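Local coordinates for heme-binding protein HutZ (Vibrio cholerae, PDB 3TGV), which binds heme and very likely degrades it oxidatively to biliverdin beta and delta with release of iron, as a member of the HugZ/HutZ heme oxygenase family, at the interface of chains A and B. Numbering follows the deposited sequence. Chains: chain A/B, Heme-binding protein HutZ.

The interface of chains A and B. Residues chain A 20, 63-64, 83, 85; chain B 20, 28-30, 51.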
loop_
_atom_site.group_PDB
_atom_site.type_symbol
_atom_site.label_atom_id
_atom_site.label_comp_id
_atom_site.label_asym_id
_atom_site.label_seq_id
_atom_site.Cartn_x
_atom_site.Cartn_y
_atom_site.Cartn_z
ATOM N N ALA A 20 3.581 -1.231 5.005
ATOM C CA ALA A 20 3.204 -0.391 6.128
ATOM C C ALA A 20 4.282 -0.505 7.202
ATOM O O ALA A 20 4.511 -1.585 7.746
ATOM C CB ALA A 20 1.843 -0.791 6.678
ATOM N N SER A 63 4.088 -4.550 7.713
ATOM C CA SER A 63 2.998 -5.281 7.097
ATOM C C SER A 63 3.203 -5.175 5.581
ATOM O O SER A 63 3.408 -4.079 5.050
ATOM C CB SER A 63 1.644 -4.729 7.559
ATOM O OG SER A 63 0.550 -5.404 6.954
ATOM N N ILE A 64 3.193 -6.318 4.897
ATOM C CA ILE A 64 3.518 -6.378 3.467
ATOM C C ILE A 64 2.321 -6.802 2.611
ATOM O O ILE A 64 1.554 -7.694 2.988
ATOM C CB ILE A 64 4.655 -7.376 3.217
ATOM C CG1 ILE A 64 5.943 -6.889 3.885
ATOM C CG2 ILE A 64 4.862 -7.598 1.715
ATOM C CD1 ILE A 64 6.994 -7.960 4.024
ATOM N N THR A 83 -1.165 -10.911 1.511
ATOM C CA THR A 83 -0.739 -10.016 2.590
ATOM C C THR A 83 -0.142 -10.823 3.740
ATOM O O THR A 83 -0.612 -11.932 4.056
ATOM C CB THR A 83 -1.915 -9.159 3.106
ATOM O OG1 THR A 83 -2.583 -8.540 2.000
ATOM C CG2 THR A 83 -1.415 -8.061 4.037
ATOM N N ASP A 85 2.568 -10.158 7.560
ATOM C CA ASP A 85 3.425 -9.320 8.388
ATOM C C ASP A 85 4.794 -9.961 8.436
ATOM O O ASP A 85 4.917 -11.162 8.196
ATOM C CB ASP A 85 2.859 -9.170 9.798
ATOM C CG ASP A 85 1.536 -8.416 9.822
ATOM O OD1 ASP A 85 1.168 -7.799 8.795
ATOM O OD2 ASP A 85 0.857 -8.444 10.870
ATOM N N ALA B 20 -1.827 2.491 5.510
ATOM C CA ALA B 20 -1.038 1.935 6.590
ATOM C C ALA B 20 -1.705 2.362 7.875
ATOM O O ALA B 20 -1.807 3.562 8.158
ATOM C CB ALA B 20 0.404 2.434 6.533
ATOM N N PRO B 28 1.847 -2.360 12.653
ATOM C CA PRO B 28 1.396 -1.902 11.341
ATOM C C PRO B 28 0.522 -2.918 10.609
ATOM O O PRO B 28 0.685 -4.119 10.769
ATOM C CB PRO B 28 2.705 -1.730 10.572
ATOM C CG PRO B 28 3.650 -2.666 11.205
ATOM C CD PRO B 28 3.286 -2.674 12.660
ATOM N N ASN B 29 -0.413 -2.405 9.824
ATOM C CA ASN B 29 -1.146 -3.201 8.855
ATOM C C ASN B 29 -1.189 -2.449 7.534
ATOM O O ASN B 29 -1.425 -1.238 7.524
ATOM C CB ASN B 29 -2.571 -3.448 9.328
ATOM C CG ASN B 29 -3.357 -4.306 8.358
ATOM O OD1 ASN B 29 -4.226 -3.815 7.641
ATOM N ND2 ASN B 29 -3.016 -5.594 8.301
ATOM N N VAL B 30 -0.982 -3.162 6.428
ATOM C CA VAL B 30 -1.138 -2.568 5.106
ATOM C C VAL B 30 -2.375 -3.121 4.401
ATOM O O VAL B 30 -2.667 -4.323 4.472
ATOM C CB VAL B 30 0.120 -2.732 4.224
ATOM C CG1 VAL B 30 0.202 -4.119 3.671
ATOM C CG2 VAL B 30 0.116 -1.692 3.088
ATOM N N ARG B 51 -8.686 -6.103 9.610
ATOM C CA ARG B 51 -7.820 -5.458 10.591
ATOM C C ARG B 51 -7.789 -3.930 10.458
ATOM O O ARG B 51 -7.784 -3.211 11.462
ATOM C CB ARG B 51 -6.409 -6.040 10.486
ATOM C CG ARG B 51 -5.570 -5.880 11.734
ATOM C CD ARG B 51 -4.297 -6.719 11.652
ATOM N NE ARG B 51 -4.576 -8.134 11.865
ATOM C CZ ARG B 51 -3.673 -9.104 11.750
ATOM N NH1 ARG B 51 -2.425 -8.811 11.413
ATOM N NH2 ARG B 51 -4.021 -10.371 11.967
HETATM O O HOH W 1 -1.125 -6.539 10.260
#
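The hydroxyl OG of A:Ser63 is gripped from both chains. This is part of the two-fold symmetric interface between two copies of a pyridoxamine 5'-phosphate oxidase-like split barrel of the HugZ/HutZ family. OG accepts a hydrogen bond from the backbone N of B:Val30 (2.8 Å). It donates a hydrogen bond to the carboxylate oxygen OD1 of A:Asp85, 3.1 Å away, which it meets nearly along the C-O axis. OG lies anti to the backbone N of A:Ser63 (chi1 179°), which directs it at strand 28-38 of chain B. The contact joins strands 16-22, 61-67 and 81-91 of chain A to strands 16-22 and 28-38 and the start of helix 51-58 of chain B.

A:Asp85 is the second polar centre. Its OD2 forms a salt bridge with NH1 of B:Arg51 (3.3 Å). The two side chains meet tip to tip, with carboxylate and guanidinium planes 59° apart. OD2 lies at the guanidinium edge, in its plane, and so does water 1. Water 1 links OD2 of A:Asp85 (2.8 Å) to NH1 of B:Arg51, the backbone O of B:Pro28 and the amide ND2 of B:Asn29. The ND2 bond is nearly straight (171° at H).

Apolar packing flanks this network. The methyl CB of A:Ala20 touches CB of its two-fold counterpart B:Ala20 at 3.5 Å and CB of B:Val30 at 3.6 Å. CG1 of B:Val30 packs over the backbone of A:Ser63 and A:Ile64. The ring carbon CB of B:Pro28 rests against the carbonyl O of A:Ala20 (3.4 Å).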